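Local structure of FixG-related protein (Vibrio parahaemolyticus, 2R39) at residues P10-Q21 against N33-T43; Q47-L56 against T93-N104. The protein is of unknown function, this piece being the Ig-like C-terminal domain of a membrane protein that probably binds 4Fe-4S clusters and takes part in electron transport. All coordinates share one frame; numbering follows the deposited sequence.

Contact 1. Residues P10-Q21 against N33-T43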
# COMPACT_ATOMS: atom_id res chain seq x y z
N PRO A 10 -11.58 6.10 12.80
CA PRO A 10 -12.28 6.87 11.76
C PRO A 10 -12.11 6.28 10.36
O PRO A 10 -12.90 6.57 9.46
CB PRO A 10 -11.63 8.25 11.85
CG PRO A 10 -10.28 8.01 12.41
CD PRO A 10 -10.45 6.86 13.37
N ALA A 11 -11.08 5.46 10.19
CA ALA A 11 -10.80 4.83 8.91
C ALA A 11 -10.34 3.42 9.14
O ALA A 11 -9.91 3.07 10.25
CB ALA A 11 -9.71 5.62 8.15
N GLY A 12 -10.40 2.61 8.09
CA GLY A 12 -9.83 1.26 8.14
C GLY A 12 -9.03 1.01 6.88
O GLY A 12 -9.29 1.61 5.84
N MSE A 13 -8.02 0.16 6.99
CA MSE A 13 -7.33 -0.33 5.81
C MSE A 13 -6.87 -1.74 6.05
O MSE A 13 -6.38 -2.06 7.12
CB MSE A 13 -6.13 0.55 5.44
CG MSE A 13 -5.37 0.01 4.22
SE MSE A 13 -3.92 1.14 3.60
CE MSE A 13 -2.77 1.03 5.19
N SER A 14 -7.02 -2.57 5.04
CA SER A 14 -6.40 -3.88 5.04
C SER A 14 -5.67 -4.05 3.73
O SER A 14 -5.85 -3.27 2.79
CB SER A 14 -7.43 -5.00 5.31
OG SER A 14 -8.44 -5.02 4.33
N VAL A 15 -4.78 -5.03 3.70
CA VAL A 15 -3.89 -5.24 2.58
C VAL A 15 -3.89 -6.72 2.25
O VAL A 15 -3.79 -7.54 3.16
CB VAL A 15 -2.44 -4.82 2.92
CG1 VAL A 15 -1.45 -5.27 1.81
CG2 VAL A 15 -2.37 -3.30 3.13
N ILE A 16 -4.04 -7.04 0.97
CA ILE A 16 -3.76 -8.38 0.46
C ILE A 16 -2.60 -8.29 -0.52
O ILE A 16 -2.71 -7.59 -1.55
CB ILE A 16 -4.98 -9.00 -0.25
CG1 ILE A 16 -6.18 -9.10 0.71
CG2 ILE A 16 -4.62 -10.37 -0.84
CD1 ILE A 16 -7.47 -9.60 0.07
N ARG A 17 -1.50 -8.97 -0.21
CA ARG A 17 -0.45 -9.18 -1.18
C ARG A 17 -0.83 -10.46 -1.92
O ARG A 17 -1.12 -11.46 -1.30
CB ARG A 17 0.92 -9.32 -0.52
CG ARG A 17 2.05 -9.61 -1.50
CD ARG A 17 3.39 -9.84 -0.78
NE ARG A 17 4.44 -10.08 -1.76
CZ ARG A 17 4.68 -11.27 -2.31
NH1 ARG A 17 3.95 -12.32 -1.94
NH2 ARG A 17 5.65 -11.42 -3.20
N ASP A 18 -0.84 -10.40 -3.25
CA ASP A 18 -1.29 -11.54 -4.06
C ASP A 18 -0.41 -12.77 -3.92
O ASP A 18 0.81 -12.67 -3.91
CB ASP A 18 -1.39 -11.12 -5.52
CG ASP A 18 -2.35 -9.97 -5.71
OD1 ASP A 18 -3.53 -10.14 -5.37
OD2 ASP A 18 -1.92 -8.91 -6.18
N ARG A 19 -1.04 -13.93 -3.79
CA ARG A 19 -0.29 -15.18 -3.72
C ARG A 19 0.44 -15.45 -5.04
O ARG A 19 1.63 -15.79 -5.03
CB ARG A 19 -1.20 -16.35 -3.35
CG ARG A 19 -0.44 -17.62 -3.01
CD ARG A 19 -1.36 -18.81 -2.95
NE ARG A 19 -0.62 -20.00 -2.56
CZ ARG A 19 -1.19 -21.12 -2.12
NH1 ARG A 19 -0.44 -22.16 -1.78
NH2 ARG A 19 -2.52 -21.20 -2.02
N ASN A 20 -0.25 -15.29 -6.16
CA ASN A 20 0.37 -15.51 -7.47
C ASN A 20 1.09 -14.25 -7.94
O ASN A 20 0.48 -13.34 -8.49
CB ASN A 20 -0.67 -15.98 -8.50
N GLN A 21 2.40 -14.21 -7.70
CA GLN A 21 3.21 -13.06 -8.13
C GLN A 21 3.88 -13.34 -9.47
O GLN A 21 4.73 -14.23 -9.60
CB GLN A 21 4.23 -12.66 -7.04
CG GLN A 21 3.58 -12.14 -5.75
CD GLN A 21 2.99 -10.72 -5.87
OE1 GLN A 21 3.46 -9.92 -6.67
NE2 GLN A 21 1.97 -10.41 -5.07
N ASN A 33 5.94 -6.34 -7.24
CA ASN A 33 4.99 -7.11 -6.42
C ASN A 33 3.65 -6.44 -6.51
O ASN A 33 3.60 -5.21 -6.48
CB ASN A 33 5.39 -7.12 -4.93
CG ASN A 33 6.39 -8.20 -4.56
OD1 ASN A 33 6.53 -8.54 -3.38
ND2 ASN A 33 7.10 -8.72 -5.54
N THR A 34 2.57 -7.21 -6.58
CA THR A 34 1.22 -6.64 -6.62
C THR A 34 0.45 -6.82 -5.31
O THR A 34 0.63 -7.81 -4.58
CB THR A 34 0.36 -7.22 -7.77
OG1 THR A 34 0.26 -8.64 -7.62
CG2 THR A 34 0.96 -6.87 -9.13
N TYR A 35 -0.42 -5.84 -5.04
CA TYR A 35 -1.18 -5.72 -3.80
C TYR A 35 -2.58 -5.20 -4.08
O TYR A 35 -2.81 -4.53 -5.09
CB TYR A 35 -0.51 -4.72 -2.85
CG TYR A 35 0.96 -4.99 -2.58
CD1 TYR A 35 1.36 -5.77 -1.50
CD2 TYR A 35 1.95 -4.46 -3.42
CE1 TYR A 35 2.72 -6.02 -1.26
CE2 TYR A 35 3.30 -4.72 -3.19
CZ TYR A 35 3.68 -5.50 -2.11
OH TYR A 35 5.02 -5.73 -1.88
N THR A 36 -3.51 -5.49 -3.17
CA THR A 36 -4.78 -4.78 -3.14
C THR A 36 -5.00 -4.17 -1.75
O THR A 36 -4.99 -4.88 -0.74
CB THR A 36 -5.96 -5.69 -3.52
OG1 THR A 36 -5.69 -6.26 -4.81
CG2 THR A 36 -7.26 -4.90 -3.60
N LEU A 37 -5.16 -2.85 -1.72
CA LEU A 37 -5.53 -2.16 -0.49
C LEU A 37 -7.05 -2.06 -0.38
O LEU A 37 -7.71 -1.71 -1.34
CB LEU A 37 -4.90 -0.76 -0.43
CG LEU A 37 -3.40 -0.56 -0.70
CD1 LEU A 37 -2.97 0.89 -0.38
CD2 LEU A 37 -2.54 -1.53 0.05
N LYS A 38 -7.60 -2.37 0.79
CA LYS A 38 -9.01 -2.13 1.09
C LYS A 38 -9.10 -1.00 2.11
O LYS A 38 -8.52 -1.10 3.19
CB LYS A 38 -9.67 -3.39 1.64
CG LYS A 38 -11.14 -3.22 2.04
CD LYS A 38 -11.75 -4.52 2.59
CE LYS A 38 -11.95 -5.56 1.48
NZ LYS A 38 -12.61 -6.83 1.95
N VAL A 39 -9.80 0.07 1.76
CA VAL A 39 -9.87 1.24 2.61
C VAL A 39 -11.33 1.55 2.94
O VAL A 39 -12.19 1.53 2.07
CB VAL A 39 -9.21 2.47 1.92
CG1 VAL A 39 -9.52 3.76 2.68
CG2 VAL A 39 -7.70 2.28 1.77
N ILE A 40 -11.61 1.84 4.21
CA ILE A 40 -12.95 2.26 4.58
C ILE A 40 -12.97 3.58 5.36
O ILE A 40 -12.14 3.80 6.24
CB ILE A 40 -13.76 1.14 5.30
CG1 ILE A 40 -15.13 1.69 5.74
CG2 ILE A 40 -13.01 0.54 6.47
CD1 ILE A 40 -16.12 0.64 5.97
N ASN A 41 -13.91 4.45 4.99
CA ASN A 41 -14.20 5.65 5.75
C ASN A 41 -15.32 5.32 6.75
O ASN A 41 -16.45 5.06 6.35
CB ASN A 41 -14.65 6.75 4.79
CG ASN A 41 -15.00 8.06 5.49
OD1 ASN A 41 -15.05 8.15 6.73
ND2 ASN A 41 -15.24 9.08 4.69
N LYS A 42 -14.99 5.33 8.04
CA LYS A 42 -15.97 4.94 9.06
C LYS A 42 -16.67 6.14 9.68
O LYS A 42 -17.41 6.00 10.67
CB LYS A 42 -15.29 4.10 10.14
CG LYS A 42 -14.72 2.78 9.64
CD LYS A 42 -14.14 1.97 10.78
CE LYS A 42 -13.20 0.92 10.27
NZ LYS A 42 -13.14 -0.19 11.23
N THR A 43 -16.45 7.31 9.09
CA THR A 43 -17.04 8.56 9.58
C THR A 43 -18.25 8.91 8.72
O THR A 43 -18.54 8.23 7.71
CB THR A 43 -16.02 9.72 9.54
OG1 THR A 43 -15.80 10.14 8.16
CG2 THR A 43 -14.67 9.28 10.15
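R17 holds N33 from the side: NE and NH2 both donate to N33 OD1, NH2 at 3.0 Å. OD1 lies in the guanidinium plane, but both nitrogens reach it from above one face of the amide, and the two planes are 66° apart. The R17 chain is extended, with CG anti to the backbone N (chi1 177°), which carries the guanidinium along Y35 to N33. The backbone N of I115 also donates to OD1, so three N-H groups converge on this oxygen.

Further side-chain bonds close the same end. T34 OG1 donates to D18 OD2 over 2.6 Å, on the anti side of the carboxylate. Q21 reads the T34 backbone with its amide: OE1 accepts from T34 N at 2.9 Å, while NE2 gives to T34 O at 3.0 Å, both on carbonyl lone pairs.

Between the antiparallel strands (axes 170° apart), hydrogen-bonded pairs alternate with non-hydrogen-bonded ones: G12 with I40, S14 with K38 and I16 with T36 are the bonded pairs.

Apolar contacts gather on the face bearing M13, V15, L37 and V39. V15 CG2 lies alongside L37 CD2 at 3.6 Å, and R17 CG comes obliquely to Y35 CE1 at 3.7 Å.

The chemistry is therefore divided: a regular, two-faced strand pair sends its apolar face into the sandwich, while a guanidinium-amide grip ties the end of the first strand to N33, and the D18 carboxylate and Q21 amide fasten the residues that follow to T34.

Contact 2. Residues Q47-L56 against T93-N104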
# COMPACT_ATOMS: atom_id res chain seq x y z
N GLN A 47 -13.74 12.03 3.48
CA GLN A 47 -12.38 12.17 3.99
C GLN A 47 -11.34 12.00 2.86
O GLN A 47 -11.65 11.42 1.83
CB GLN A 47 -12.13 11.15 5.12
CG GLN A 47 -13.18 11.16 6.27
CD GLN A 47 -13.15 12.42 7.13
OE1 GLN A 47 -12.22 13.23 7.05
NE2 GLN A 47 -14.18 12.59 7.96
N GLU A 48 -10.13 12.52 3.07
CA GLU A 48 -9.01 12.38 2.12
C GLU A 48 -7.87 11.65 2.80
O GLU A 48 -7.46 12.02 3.90
CB GLU A 48 -8.49 13.74 1.57
CG GLU A 48 -7.17 13.58 0.71
CD GLU A 48 -6.54 14.89 0.17
OE1 GLU A 48 -7.25 15.64 -0.52
OE2 GLU A 48 -5.33 15.15 0.43
N TYR A 49 -7.36 10.63 2.14
CA TYR A 49 -6.26 9.82 2.68
C TYR A 49 -5.04 9.86 1.74
O TYR A 49 -5.20 9.98 0.53
CB TYR A 49 -6.71 8.37 2.93
CG TYR A 49 -8.02 8.23 3.71
CD1 TYR A 49 -8.14 8.71 5.01
CD2 TYR A 49 -9.13 7.60 3.15
CE1 TYR A 49 -9.34 8.57 5.73
CE2 TYR A 49 -10.33 7.45 3.87
CZ TYR A 49 -10.43 7.94 5.16
OH TYR A 49 -11.62 7.82 5.87
N ASN A 50 -3.84 9.81 2.30
CA ASN A 50 -2.64 9.54 1.51
C ASN A 50 -2.25 8.09 1.81
O ASN A 50 -2.41 7.62 2.95
CB ASN A 50 -1.45 10.41 1.92
CG ASN A 50 -1.48 11.84 1.33
OD1 ASN A 50 -2.12 12.15 0.32
ND2 ASN A 50 -0.70 12.72 1.96
N LEU A 51 -1.70 7.43 0.81
CA LEU A 51 -1.24 6.05 0.92
C LEU A 51 0.23 6.04 0.60
O LEU A 51 0.67 6.67 -0.37
CB LEU A 51 -2.01 5.12 -0.01
CG LEU A 51 -3.55 5.21 0.06
CD1 LEU A 51 -4.15 4.56 -1.15
CD2 LEU A 51 -4.14 4.59 1.36
N ASP A 52 0.98 5.33 1.43
CA ASP A 52 2.44 5.29 1.36
C ASP A 52 2.95 3.92 1.70
O ASP A 52 2.19 3.08 2.14
CB ASP A 52 3.03 6.30 2.35
CG ASP A 52 2.96 7.70 1.83
OD1 ASP A 52 3.76 8.01 0.91
OD2 ASP A 52 2.09 8.48 2.32
N VAL A 53 4.24 3.68 1.47
CA VAL A 53 4.89 2.43 1.88
C VAL A 53 6.21 2.82 2.54
O VAL A 53 6.87 3.82 2.15
CB VAL A 53 5.13 1.42 0.70
CG1 VAL A 53 6.06 2.02 -0.42
CG2 VAL A 53 5.70 0.09 1.24
N LYS A 54 6.58 2.09 3.57
CA LYS A 54 7.91 2.28 4.12
C LYS A 54 8.63 0.95 4.21
O LYS A 54 7.98 -0.11 4.29
CB LYS A 54 7.85 3.06 5.43
CG LYS A 54 7.75 2.27 6.67
CD LYS A 54 8.22 3.10 7.89
CE LYS A 54 7.52 4.44 7.97
NZ LYS A 54 7.41 4.90 9.40
N GLY A 55 9.96 0.99 4.10
CA GLY A 55 10.78 -0.21 4.24
C GLY A 55 11.62 -0.57 3.04
O GLY A 55 12.44 -1.48 3.13
N LEU A 56 11.42 0.12 1.92
CA LEU A 56 12.25 -0.12 0.72
C LEU A 56 13.19 1.06 0.48
O LEU A 56 12.75 2.21 0.52
CB LEU A 56 11.36 -0.36 -0.52
CG LEU A 56 10.72 -1.75 -0.52
CD1 LEU A 56 9.48 -1.83 -1.42
CD2 LEU A 56 11.77 -2.79 -0.95
N THR A 93 11.82 -8.33 1.99
CA THR A 93 11.81 -7.09 2.72
C THR A 93 10.49 -6.89 3.47
O THR A 93 9.40 -6.99 2.87
CB THR A 93 12.07 -5.92 1.74
OG1 THR A 93 13.24 -6.19 0.97
CG2 THR A 93 12.27 -4.61 2.49
N THR A 94 10.58 -6.58 4.77
CA THR A 94 9.41 -6.13 5.53
C THR A 94 9.06 -4.71 5.17
O THR A 94 9.93 -3.83 5.16
CB THR A 94 9.64 -6.23 7.06
OG1 THR A 94 9.87 -7.59 7.38
CG2 THR A 94 8.38 -5.78 7.83
N ILE A 95 7.78 -4.49 4.83
CA ILE A 95 7.31 -3.17 4.48
C ILE A 95 6.04 -2.90 5.28
O ILE A 95 5.46 -3.83 5.85
CB ILE A 95 7.03 -3.03 2.94
CG1 ILE A 95 5.99 -4.07 2.47
CG2 ILE A 95 8.38 -3.21 2.12
CD1 ILE A 95 5.41 -3.86 1.03
N GLN A 96 5.61 -1.64 5.32
CA GLN A 96 4.33 -1.29 5.89
C GLN A 96 3.68 -0.36 4.92
O GLN A 96 4.32 0.59 4.44
CB GLN A 96 4.51 -0.44 7.14
CG GLN A 96 4.64 -1.17 8.43
CD GLN A 96 4.73 -0.16 9.54
OE1 GLN A 96 5.06 1.01 9.29
NE2 GLN A 96 4.41 -0.58 10.75
N PHE A 97 2.40 -0.62 4.64
CA PHE A 97 1.56 0.35 3.98
C PHE A 97 0.94 1.27 5.03
O PHE A 97 0.56 0.82 6.14
CB PHE A 97 0.50 -0.35 3.17
CG PHE A 97 1.05 -1.06 1.96
CD1 PHE A 97 1.35 -0.36 0.80
CD2 PHE A 97 1.26 -2.44 1.98
CE1 PHE A 97 1.86 -1.01 -0.32
CE2 PHE A 97 1.75 -3.10 0.86
CZ PHE A 97 2.06 -2.38 -0.29
N ILE A 98 0.85 2.55 4.70
CA ILE A 98 0.43 3.51 5.68
C ILE A 98 -0.68 4.33 5.08
O ILE A 98 -0.52 4.89 3.99
CB ILE A 98 1.61 4.37 6.15
CG1 ILE A 98 2.67 3.45 6.80
CG2 ILE A 98 1.14 5.49 7.12
CD1 ILE A 98 4.08 3.95 6.65
N LEU A 99 -1.82 4.37 5.77
CA LEU A 99 -2.90 5.27 5.38
C LEU A 99 -2.81 6.48 6.31
O LEU A 99 -2.79 6.33 7.53
CB LEU A 99 -4.27 4.57 5.51
CG LEU A 99 -5.47 5.49 5.22
CD1 LEU A 99 -6.64 4.69 4.68
CD2 LEU A 99 -5.88 6.26 6.46
N THR A 100 -2.71 7.66 5.73
CA THR A 100 -2.68 8.89 6.50
C THR A 100 -3.96 9.67 6.23
O THR A 100 -4.25 10.02 5.09
CB THR A 100 -1.46 9.74 6.13
OG1 THR A 100 -0.27 8.99 6.39
CG2 THR A 100 -1.42 11.04 6.96
N ASP A 101 -4.72 9.91 7.30
CA ASP A 101 -5.93 10.75 7.29
C ASP A 101 -5.56 11.94 8.15
O ASP A 101 -5.77 11.92 9.37
CB ASP A 101 -7.09 9.98 7.96
CG ASP A 101 -8.38 10.81 8.14
OD1 ASP A 101 -8.38 12.05 8.06
OD2 ASP A 101 -9.42 10.18 8.41
N LYS A 102 -4.96 12.95 7.52
CA LYS A 102 -4.57 14.19 8.23
C LYS A 102 -5.69 14.88 9.01
O LYS A 102 -5.47 15.35 10.12
CB LYS A 102 -3.93 15.20 7.26
CG LYS A 102 -4.86 15.78 6.21
CD LYS A 102 -4.06 16.62 5.19
CE LYS A 102 -4.05 18.11 5.55
NZ LYS A 102 -2.81 18.80 5.07
N SER A 103 -6.89 14.94 8.42
CA SER A 103 -8.02 15.72 8.98
C SER A 103 -8.54 15.19 10.33
O SER A 103 -9.07 15.96 11.15
CB SER A 103 -9.17 15.74 7.98
OG SER A 103 -9.82 14.47 7.97
N ASN A 104 -8.42 13.88 10.53
CA ASN A 104 -8.70 13.25 11.82
C ASN A 104 -7.40 12.95 12.56
O ASN A 104 -7.42 12.29 13.61
CB ASN A 104 -9.53 11.97 11.64
CG ASN A 104 -10.93 12.24 11.11
OD1 ASN A 104 -11.77 12.84 11.79
ND2 ASN A 104 -11.20 11.78 9.89
O HOH W 1 -9.86 13.54 5.61
O HOH W 2 -5.07 12.83 4.90
O HOH W 3 -11.61 8.81 8.12
O HOH W 4 0.40 7.62 4.23
O HOH W 5 12.38 -2.79 5.53
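D101 OD2, beside the Y49 ring, is gripped by two donors: N104 ND2 at 2.8 Å, on the syn side of the carboxylate, and a water at 2.6 Å. That water also bonds Y49 OH, bridging the strands. The other oxygen, OD1, accepts from N104 N at 3.1 Å from above the carboxylate plane, an Asx motif that ties the residues after strand 92-101 back to its end.

The Y49 ring is fixed on two sides. With CG anti to the backbone N (chi1 175°), L99 swings CD1 over one face of the ring, offset toward the rim, in a CH-pi contact 4.3 Å from the ring centroid, and its CB also meets L51 CD2. Across the ring's edge, CE1 comes within 3.1 Å of D101 OD2, with ring and carboxylate planes 70° apart.

Farther along, V53 CG2 packs on I95 CB at 3.8 Å, and L56 CG meets I95 CG2 at the same distance. On the other face the aliphatic part of K54 crosses I98, CE to CD1 at 3.7 Å.

Paired backbone bonds at N50-T100, D52-I98 and K54-Q96 set the register, and a water spans G55 O and T94 O beyond the last pair. The axes run 161° apart. Such a twisted antiparallel pair, apolar on the side facing the opposing sheet, is typical of the Ig-like beta sandwich.

Contact 1 and contact 2 come in series along the chain, their centres about 11 Å apart, and each belongs to a different antiparallel sheet of one Ig-like domain. Contact 1 joins an outermost strand, 11-17, to 31-41; contact 2 joins the two inner strands of the other sheet, 47-54 and 92-101. Strand 31-41 leads directly into 47-54, so the chain crosses from sheet to sheet there; N41 ND2 packs 3.3 Å from Q47 CG, its hydrogen bonds going to Q45 O and V69 O. Between the sheets, Y35 and F97 meet edge-to-face, and M13 CE lies 3.5 Å from F97 O. The apolar faces of both pairs thus build one shared sandwich interior.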